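Local coordinates for response regulator receiver domain protein (CheY) (Rhodospirillum rubrum, PDB 3HEB), which probably acts as a two-component response regulator, accepting a phosphoryl group on its receiver domain to pass on a signal, at residues A[10-15]-A[64-69]; A[6-11]-A[32-37]; A[18-23]-A[127-132]. All blocks are in the same frame, centred on the assembly; numbering follows the deposited sequence.

Contact 1: A[10-15]-A[64-69]; sequences IEDDLG and LLDLNL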
loop_
_atom_site.group_PDB
_atom_site.type_symbol
_atom_site.label_atom_id
_atom_site.label_comp_id
_atom_site.label_asym_id
_atom_site.label_seq_id
_atom_site.Cartn_x
_atom_site.Cartn_y
_atom_site.Cartn_z
ATOM N N ILE A 10 -13.835 -6.048 6.048
ATOM C CA ILE A 10 -14.139 -6.095 7.478
ATOM C C ILE A 10 -14.705 -4.725 7.891
ATOM O O ILE A 10 -13.973 -3.789 8.231
ATOM C CB ILE A 10 -12.874 -6.429 8.306
ATOM C CG1 ILE A 10 -12.248 -7.735 7.790
ATOM C CG2 ILE A 10 -13.239 -6.561 9.791
ATOM C CD1 ILE A 10 -10.906 -8.076 8.432
ATOM N N GLU A 11 -16.024 -4.621 7.842
ATOM C CA GLU A 11 -16.718 -3.384 8.158
ATOM C C GLU A 11 -18.017 -3.742 8.871
ATOM O O GLU A 11 -18.723 -4.651 8.446
ATOM C CB GLU A 11 -17.003 -2.635 6.850
ATOM C CG GLU A 11 -17.866 -1.394 6.993
ATOM C CD GLU A 11 -17.190 -0.297 7.781
ATOM O OE1 GLU A 11 -16.210 0.285 7.272
ATOM O OE2 GLU A 11 -17.638 -0.021 8.913
ATOM N N ASP A 12 -18.327 -3.034 9.954
ATOM C CA ASP A 12 -19.542 -3.294 10.733
ATOM C C ASP A 12 -20.667 -2.327 10.395
ATOM O O ASP A 12 -21.835 -2.632 10.637
ATOM C CB ASP A 12 -19.249 -3.187 12.224
ATOM C CG ASP A 12 -18.910 -1.776 12.636
ATOM O OD1 ASP A 12 -18.086 -1.140 11.936
ATOM O OD2 ASP A 12 -19.462 -1.308 13.654
ATOM N N ASP A 13 -20.318 -1.151 9.874
ATOM C CA ASP A 13 -21.326 -0.172 9.500
ATOM C C ASP A 13 -21.922 -0.680 8.206
ATOM O O ASP A 13 -21.260 -0.690 7.171
ATOM C CB ASP A 13 -20.710 1.210 9.276
ATOM C CG ASP A 13 -21.762 2.281 9.016
ATOM O OD1 ASP A 13 -21.666 3.370 9.609
ATOM O OD2 ASP A 13 -22.686 2.038 8.216
ATOM N N LEU A 14 -23.175 -1.111 8.268
ATOM C CA LEU A 14 -23.840 -1.654 7.103
ATOM C C LEU A 14 -24.015 -0.630 6.008
ATOM O O LEU A 14 -24.080 -0.972 4.824
ATOM C CB LEU A 14 -25.187 -2.241 7.508
ATOM C CG LEU A 14 -25.035 -3.462 8.418
ATOM C CD1 LEU A 14 -26.417 -4.029 8.735
ATOM C CD2 LEU A 14 -24.174 -4.515 7.722
ATOM N N GLY A 15 -24.088 0.632 6.394
ATOM C CA GLY A 15 -24.238 1.651 5.382
ATOM C C GLY A 15 -22.957 1.817 4.585
ATOM O O GLY A 15 -22.991 1.933 3.366
ATOM N N LEU A 64 -9.816 -5.073 3.528
ATOM C CA LEU A 64 -10.281 -3.733 3.859
ATOM C C LEU A 64 -10.654 -3.833 5.323
ATOM O O LEU A 64 -11.469 -4.672 5.701
ATOM C CB LEU A 64 -11.515 -3.353 3.046
ATOM C CG LEU A 64 -11.196 -2.622 1.753
ATOM C CD1 LEU A 64 -10.445 -1.331 2.081
ATOM C CD2 LEU A 64 -10.361 -3.529 0.854
ATOM N N LEU A 65 -10.064 -2.983 6.146
ATOM C CA LEU A 65 -10.330 -3.051 7.571
ATOM C C LEU A 65 -10.665 -1.721 8.223
ATOM O O LEU A 65 -9.935 -0.740 8.085
ATOM C CB LEU A 65 -9.122 -3.687 8.275
ATOM C CG LEU A 65 -9.116 -3.882 9.798
ATOM C CD1 LEU A 65 -10.158 -4.909 10.221
ATOM C CD2 LEU A 65 -7.724 -4.330 10.232
ATOM N N ASP A 66 -11.796 -1.705 8.919
ATOM C CA ASP A 66 -12.234 -0.536 9.659
ATOM C C ASP A 66 -11.681 -0.827 11.042
ATOM O O ASP A 66 -11.736 -1.971 11.485
ATOM C CB ASP A 66 -13.762 -0.462 9.694
ATOM C CG ASP A 66 -14.271 0.720 10.498
ATOM O OD1 ASP A 66 -13.530 1.715 10.623
ATOM O OD2 ASP A 66 -15.419 0.665 10.990
ATOM N N LEU A 67 -11.128 0.180 11.711
ATOM C CA LEU A 67 -10.551 -0.015 13.041
ATOM C C LEU A 67 -11.628 -0.047 14.113
ATOM O O LEU A 67 -11.426 -0.607 15.199
ATOM C CB LEU A 67 -9.576 1.113 13.366
ATOM C CG LEU A 67 -8.445 1.384 12.373
ATOM C CD1 LEU A 67 -7.830 2.725 12.707
ATOM C CD2 LEU A 67 -7.398 0.255 12.414
ATOM N N ASN A 68 -12.774 0.550 13.795
ATOM C CA ASN A 68 -13.884 0.629 14.736
ATOM C C ASN A 68 -14.901 -0.501 14.594
ATOM O O ASN A 68 -15.947 -0.351 13.953
ATOM C CB ASN A 68 -14.566 1.996 14.597
ATOM C CG ASN A 68 -13.565 3.149 14.619
ATOM O OD1 ASN A 68 -12.714 3.236 15.512
ATOM N ND2 ASN A 68 -13.660 4.041 13.629
ATOM N N LEU A 69 -14.578 -1.633 15.211
ATOM C CA LEU A 69 -15.436 -2.806 15.185
ATOM C C LEU A 69 -16.163 -2.951 16.518
ATOM O O LEU A 69 -15.695 -2.451 17.543
ATOM C CB LEU A 69 -14.598 -4.044 14.881
ATOM C CG LEU A 69 -13.879 -3.930 13.532
ATOM C CD1 LEU A 69 -12.918 -5.097 13.351
ATOM C CD2 LEU A 69 -14.913 -3.874 12.399
HETATM O O HOH W 1 -17.739 1.609 10.933
HETATM O O HOH W 2 -18.366 -0.680 16.050
#
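E11 OE2, turned to D66 across the contact, is gripped from its own segment by the backbone N-H of D13 (N to OE2 3.1 Å, 158°), which takes the anti lone pair of OE2. A water also sits 2.6 Å from E11 OE2 and 2.5 Å from D66 OD2, short spacings at a site with more acceptors than the water has protons. The acidic oxygens crowd together: E11 OE2 stands 3.1 Å from D66 OD2, the two carboxylate planes 32° apart, and D12 OD1 comes within 3.4 Å of the same D66 OD2. The CG of D66, anti to the backbone N (chi1 178°), carries the carboxylate toward E11. K118 forms a salt bridge with E11 OE1, and T96 hydrogen-bonds D66 OD1. A second water bridges D12 OD2 and N68 O. At the strand ends the backbones are joined by I10 N to L64 O (2.8 Å) and D66 N to I10 O (3.1 Å), while I10 CG2 packs on L65 CD1 (3.5 Å) and L69 CD1. D66 is the predicted phosphorylation site, and the acidic cluster around a water is consistent with the magnesium site of receiver domains, though no metal is modelled here.

Contact 2: A[6-11]-A[32-37]; sequences TIVMIE and EIIAFT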
loop_
_atom_site.group_PDB
_atom_site.type_symbol
_atom_site.label_atom_id
_atom_site.label_comp_id
_atom_site.label_asym_id
_atom_site.label_seq_id
_atom_site.Cartn_x
_atom_site.Cartn_y
_atom_site.Cartn_z
ATOM N N THR A 6 -9.162 -12.579 -3.683
ATOM C CA THR A 6 -10.360 -12.293 -2.907
ATOM C C THR A 6 -10.224 -11.021 -2.074
ATOM O O THR A 6 -9.194 -10.793 -1.427
ATOM C CB THR A 6 -10.673 -13.435 -1.930
ATOM O OG1 THR A 6 -9.559 -13.611 -1.046
ATOM C CG2 THR A 6 -10.913 -14.725 -2.663
ATOM N N ILE A 7 -11.260 -10.193 -2.095
ATOM C CA ILE A 7 -11.263 -8.976 -1.294
ATOM C C ILE A 7 -12.044 -9.287 -0.024
ATOM O O ILE A 7 -13.209 -9.676 -0.096
ATOM C CB ILE A 7 -11.940 -7.815 -2.038
ATOM C CG1 ILE A 7 -11.140 -7.488 -3.304
ATOM C CG2 ILE A 7 -12.036 -6.608 -1.129
ATOM C CD1 ILE A 7 -11.772 -6.456 -4.184
ATOM N N VAL A 8 -11.395 -9.157 1.129
ATOM C CA VAL A 8 -12.056 -9.423 2.400
ATOM C C VAL A 8 -12.410 -8.093 3.050
ATOM O O VAL A 8 -11.530 -7.364 3.497
ATOM C CB VAL A 8 -11.146 -10.223 3.361
ATOM C CG1 VAL A 8 -11.863 -10.435 4.682
ATOM C CG2 VAL A 8 -10.779 -11.567 2.754
HETATM N N MSE A 9 -13.699 -7.771 3.093
HETATM C CA MSE A 9 -14.141 -6.512 3.685
HETATM C C MSE A 9 -14.577 -6.681 5.143
HETATM O O MSE A 9 -15.547 -7.384 5.436
HETATM C CB MSE A 9 -15.283 -5.914 2.850
HETATM C CG MSE A 9 -15.873 -4.614 3.391
HETATM SE SE MSE A 9 -17.048 -3.837 2.238
HETATM C CE MSE A 9 -18.342 -5.055 2.227
ATOM N N ILE A 10 -13.835 -6.048 6.048
ATOM C CA ILE A 10 -14.139 -6.095 7.478
ATOM C C ILE A 10 -14.705 -4.725 7.891
ATOM O O ILE A 10 -13.973 -3.789 8.231
ATOM C CB ILE A 10 -12.874 -6.429 8.306
ATOM C CG1 ILE A 10 -12.248 -7.735 7.790
ATOM C CG2 ILE A 10 -13.239 -6.561 9.791
ATOM C CD1 ILE A 10 -10.906 -8.076 8.432
ATOM N N GLU A 11 -16.024 -4.621 7.842
ATOM C CA GLU A 11 -16.718 -3.384 8.158
ATOM C C GLU A 11 -18.017 -3.742 8.871
ATOM O O GLU A 11 -18.723 -4.651 8.446
ATOM C CB GLU A 11 -17.003 -2.635 6.850
ATOM C CG GLU A 11 -17.866 -1.394 6.993
ATOM C CD GLU A 11 -17.190 -0.297 7.781
ATOM O OE1 GLU A 11 -16.210 0.285 7.272
ATOM O OE2 GLU A 11 -17.638 -0.021 8.913
ATOM N N GLU A 32 -14.375 -11.607 -6.065
ATOM C CA GLU A 32 -15.205 -12.086 -4.976
ATOM C C GLU A 32 -14.911 -11.222 -3.756
ATOM O O GLU A 32 -13.754 -10.917 -3.463
ATOM C CB GLU A 32 -14.870 -13.544 -4.657
ATOM C CG GLU A 32 -13.360 -13.810 -4.524
ATOM C CD GLU A 32 -12.700 -14.309 -5.823
ATOM O OE1 GLU A 32 -12.809 -15.530 -6.110
ATOM O OE2 GLU A 32 -12.081 -13.489 -6.550
ATOM N N ILE A 33 -15.966 -10.815 -3.059
ATOM C CA ILE A 33 -15.821 -10.016 -1.858
ATOM C C ILE A 33 -16.553 -10.745 -0.757
ATOM O O ILE A 33 -17.759 -10.974 -0.864
ATOM C CB ILE A 33 -16.476 -8.637 -1.995
ATOM C CG1 ILE A 33 -15.668 -7.762 -2.950
ATOM C CG2 ILE A 33 -16.581 -7.982 -0.621
ATOM C CD1 ILE A 33 -16.371 -6.470 -3.315
ATOM N N ILE A 34 -15.826 -11.132 0.287
ATOM C CA ILE A 34 -16.442 -11.805 1.418
ATOM C C ILE A 34 -16.424 -10.786 2.562
ATOM O O ILE A 34 -15.362 -10.306 2.977
ATOM C CB ILE A 34 -15.693 -13.116 1.781
ATOM C CG1 ILE A 34 -16.401 -13.807 2.943
ATOM C CG2 ILE A 34 -14.260 -12.837 2.136
ATOM C CD1 ILE A 34 -15.937 -15.216 3.180
ATOM N N ALA A 35 -17.620 -10.436 3.032
ATOM C CA ALA A 35 -17.798 -9.436 4.081
ATOM C C ALA A 35 -18.024 -9.978 5.492
ATOM O O ALA A 35 -18.695 -10.987 5.687
ATOM C CB ALA A 35 -18.949 -8.521 3.704
ATOM N N PHE A 36 -17.458 -9.287 6.473
ATOM C CA PHE A 36 -17.614 -9.659 7.874
ATOM C C PHE A 36 -17.975 -8.387 8.631
ATOM O O PHE A 36 -17.305 -7.362 8.477
ATOM C CB PHE A 36 -16.313 -10.249 8.434
ATOM C CG PHE A 36 -15.894 -11.523 7.768
ATOM C CD1 PHE A 36 -16.668 -12.675 7.892
ATOM C CD2 PHE A 36 -14.759 -11.560 6.969
ATOM C CE1 PHE A 36 -16.319 -13.844 7.222
ATOM C CE2 PHE A 36 -14.399 -12.720 6.294
ATOM C CZ PHE A 36 -15.181 -13.867 6.418
ATOM N N THR A 37 -19.031 -8.443 9.439
ATOM C CA THR A 37 -19.448 -7.270 10.193
ATOM C C THR A 37 -18.905 -7.234 11.617
ATOM O O THR A 37 -19.226 -6.327 12.381
ATOM C CB THR A 37 -20.988 -7.129 10.215
ATOM O OG1 THR A 37 -21.584 -8.309 10.763
ATOM C CG2 THR A 37 -21.506 -6.919 8.804
#
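V8 and F36 meet in the tightly packed core of two parallel strands, which has side chains on both faces: V8 CG1, anti to its backbone N (chi1 178°), touches F36 CE2 at 3.8 Å, reaching the ring at its edge and in its plane. V8 CG2 lies beside I34 CG2, the two side chains pointing the same way. Helix 39-47 covers this face, with A42 against I10 and F36, and Y45 against V8 and the F36 ring. On the other face I7 CB packs on I33 CG1 (3.8 Å), and the chain of selenomethionine M9 bends at chi3 (66°), bringing CE to 3.8 Å from A35 CB; I20 of helix 14-26 lies against M9. Five backbone bonds lace the strands together, among them I7 N to E32 O (2.9 Å) and F36 N to M9 O (2.9 Å). E32, A35 and T37 are solvent-exposed, yet E32 CG still lies 3.2 Å from T6 CG2. T37 is the loose end, meeting E11 O through a CA-H...O contact (T37 CA to E11 O 3.2 Å) and its CG2. Strand 33-36, outermost in the chain's sheet, forms with strand 6-10 and helix 14-26 the first beta-alpha-beta unit of the CheY-like receiver fold.

Contact 3: A[18-23]-A[127-132]; sequences RLIEKN and NAIRQL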
loop_
_atom_site.group_PDB
_atom_site.type_symbol
_atom_site.label_atom_id
_atom_site.label_comp_id
_atom_site.label_asym_id
_atom_site.label_seq_id
_atom_site.Cartn_x
_atom_site.Cartn_y
_atom_site.Cartn_z
ATOM N N ARG A 18 -22.176 -1.305 2.316
ATOM C CA ARG A 18 -22.890 -1.344 1.049
ATOM C C ARG A 18 -22.377 -0.275 0.089
ATOM O O ARG A 18 -22.459 -0.436 -1.124
ATOM C CB ARG A 18 -24.401 -1.200 1.280
ATOM C CG ARG A 18 -25.045 -2.420 1.964
ATOM C CD ARG A 18 -26.546 -2.210 2.204
ATOM N NE ARG A 18 -27.142 -3.286 3.002
ATOM C CZ ARG A 18 -27.237 -4.551 2.604
ATOM N NH1 ARG A 18 -26.779 -4.912 1.413
ATOM N NH2 ARG A 18 -27.784 -5.461 3.398
ATOM N N LEU A 19 -21.835 0.812 0.626
ATOM C CA LEU A 19 -21.286 1.869 -0.223
ATOM C C LEU A 19 -19.936 1.432 -0.808
ATOM O O LEU A 19 -19.638 1.681 -1.979
ATOM C CB LEU A 19 -21.088 3.153 0.583
ATOM C CG LEU A 19 -20.301 4.238 -0.155
ATOM C CD1 LEU A 19 -21.132 4.770 -1.314
ATOM C CD2 LEU A 19 -19.957 5.357 0.807
ATOM N N ILE A 20 -19.130 0.779 0.026
ATOM C CA ILE A 20 -17.816 0.292 -0.365
ATOM C C ILE A 20 -17.952 -0.751 -1.464
ATOM O O ILE A 20 -17.284 -0.683 -2.495
ATOM C CB ILE A 20 -17.103 -0.358 0.847
ATOM C CG1 ILE A 20 -16.831 0.695 1.926
ATOM C CG2 ILE A 20 -15.797 -0.998 0.407
ATOM C CD1 ILE A 20 -16.317 0.121 3.236
ATOM N N GLU A 21 -18.844 -1.710 -1.240
ATOM C CA GLU A 21 -19.072 -2.791 -2.174
ATOM C C GLU A 21 -19.544 -2.348 -3.549
ATOM O O GLU A 21 -19.043 -2.832 -4.556
ATOM C CB GLU A 21 -20.098 -3.761 -1.596
ATOM C CG GLU A 21 -20.428 -4.949 -2.495
ATOM C CD GLU A 21 -21.807 -5.561 -2.204
ATOM O OE1 GLU A 21 -22.186 -5.710 -1.012
ATOM O OE2 GLU A 21 -22.513 -5.905 -3.180
ATOM N N LYS A 22 -20.508 -1.439 -3.607
ATOM C CA LYS A 22 -21.011 -1.023 -4.906
ATOM C C LYS A 22 -20.046 -0.134 -5.649
ATOM O O LYS A 22 -20.050 -0.099 -6.873
ATOM C CB LYS A 22 -22.366 -0.321 -4.775
ATOM C CG LYS A 22 -22.347 0.997 -4.034
ATOM C CD LYS A 22 -23.759 1.571 -3.905
ATOM C CE LYS A 22 -24.455 1.628 -5.261
ATOM N NZ LYS A 22 -23.586 2.269 -6.289
ATOM N N ASN A 23 -19.204 0.582 -4.922
ATOM C CA ASN A 23 -18.264 1.444 -5.603
ATOM C C ASN A 23 -17.069 0.661 -6.105
ATOM O O ASN A 23 -16.377 1.095 -7.022
ATOM C CB ASN A 23 -17.865 2.598 -4.697
ATOM C CG ASN A 23 -18.908 3.694 -4.700
ATOM O OD1 ASN A 23 -19.020 4.443 -5.671
ATOM N ND2 ASN A 23 -19.692 3.780 -3.635
ATOM N N ASN A 127 -16.438 8.116 -4.258
ATOM C CA ASN A 127 -15.420 8.302 -5.279
ATOM C C ASN A 127 -14.076 7.713 -4.851
ATOM O O ASN A 127 -13.366 7.121 -5.667
ATOM C CB ASN A 127 -15.213 9.781 -5.575
ATOM C CG ASN A 127 -13.868 10.041 -6.210
ATOM O OD1 ASN A 127 -13.663 9.773 -7.397
ATOM N ND2 ASN A 127 -12.921 10.535 -5.409
ATOM N N ALA A 128 -13.723 7.886 -3.579
ATOM C CA ALA A 128 -12.462 7.374 -3.077
ATOM C C ALA A 128 -12.398 5.850 -3.170
ATOM O O ALA A 128 -11.348 5.292 -3.479
ATOM C CB ALA A 128 -12.247 7.825 -1.643
ATOM N N ILE A 129 -13.520 5.187 -2.903
ATOM C CA ILE A 129 -13.595 3.731 -2.973
ATOM C C ILE A 129 -13.435 3.286 -4.426
ATOM O O ILE A 129 -12.818 2.257 -4.733
ATOM C CB ILE A 129 -14.956 3.231 -2.448
ATOM C CG1 ILE A 129 -15.151 3.692 -0.999
ATOM C CG2 ILE A 129 -15.027 1.712 -2.556
ATOM C CD1 ILE A 129 -16.494 3.313 -0.400
ATOM N N ARG A 130 -14.013 4.071 -5.318
ATOM C CA ARG A 130 -13.935 3.809 -6.743
ATOM C C ARG A 130 -12.446 3.898 -7.089
ATOM O O ARG A 130 -11.895 3.055 -7.803
ATOM C CB ARG A 130 -14.735 4.886 -7.463
ATOM C CG ARG A 130 -15.021 4.680 -8.924
ATOM C CD ARG A 130 -16.016 5.774 -9.341
ATOM N NE ARG A 130 -17.206 5.728 -8.493
ATOM C CZ ARG A 130 -17.788 6.783 -7.925
ATOM N NH1 ARG A 130 -17.306 8.007 -8.102
ATOM N NH2 ARG A 130 -18.857 6.608 -7.168
ATOM N N GLN A 131 -11.793 4.919 -6.543
ATOM C CA GLN A 131 -10.373 5.131 -6.772
ATOM C C GLN A 131 -9.567 3.959 -6.217
ATOM O O GLN A 131 -8.562 3.561 -6.801
ATOM C CB GLN A 131 -9.932 6.435 -6.117
ATOM C CG GLN A 131 -9.026 7.266 -6.983
ATOM C CD GLN A 131 -9.533 7.362 -8.415
ATOM O OE1 GLN A 131 -9.006 6.703 -9.315
ATOM N NE2 GLN A 131 -10.572 8.172 -8.627
ATOM N N LEU A 132 -10.021 3.417 -5.090
ATOM C CA LEU A 132 -9.385 2.269 -4.436
ATOM C C LEU A 132 -9.524 1.023 -5.345
ATOM O O LEU A 132 -8.583 0.233 -5.502
ATOM C CB LEU A 132 -10.086 2.004 -3.094
ATOM C CG LEU A 132 -9.489 1.111 -1.992
ATOM C CD1 LEU A 132 -10.628 0.523 -1.170
ATOM C CD2 LEU A 132 -8.670 -0.004 -2.572
#
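I129 drives its branched side chain into the flank of helix 18-23 and has more surface buried by the contact than any other residue. Its CD1 comes 3.5 Å from I20 CG1, the two isoleucines crossing at about a right angle, and also touches L19 CG at 3.9 Å. The other branch, CG2, lies 3.3 Å from I20 O and 3.7 Å from N23 CB, so I129 covers a patch spanning a full turn of the helix, from L19 to N23. N23, the second largest contributor, starts its side chain toward the other helix and works through both ends of its amide. ND2 donates back to L19 O at 2.7 Å; that carbonyl also receives the backbone N of N23, the two donors arriving from opposite faces of its plane. OD1 in turn accepts from R130 NH2 at 2.6 Å, the N-H bent to 133°. The arginine reaches this oxygen through a chain bent at chi3 (-56°), and OD1 lies near the edge of the guanidinium but tilted from its plane. R26 lies close to the same NH2 as a like charge. The short helix segments cross at -48°. From helix 122-136, A128 and L132 also pack on V138 and F135 of the second subunit. With ND2 committed to a carbonyl, the amide of N23 is held with OD1 turned to R130; its negative end probably offsets part of the repulsion between the two arginines, and this polar clasp borders an otherwise apolar interface.

Contacts 1 and 2 share I10 and E11, and their centres are about 10 Å apart: strand 6-10 pairs with strand 33-36 on one side and strand 61-65 on the other, where L64 N probably hydrogen-bonds V8 O (2.9 Å). Contact 3 lies farther off, its centre about 14 Å from that of contact 1 and 13 Å from that of contact 2. Helix 14-26 ties it to both. I20 CG2 meets the SE of M9 at 3.6 Å, and I20 CD1 lies 4.0 Å from E11 OE1, beside the acidic site. L132 CD1 in turn touches L64 CD1 (3.7 Å), so the helix pair packs against the M9 and L64 face of strands 6-10 and 61-65, whose following loops hold E11 and the predicted phosphorylation site D66.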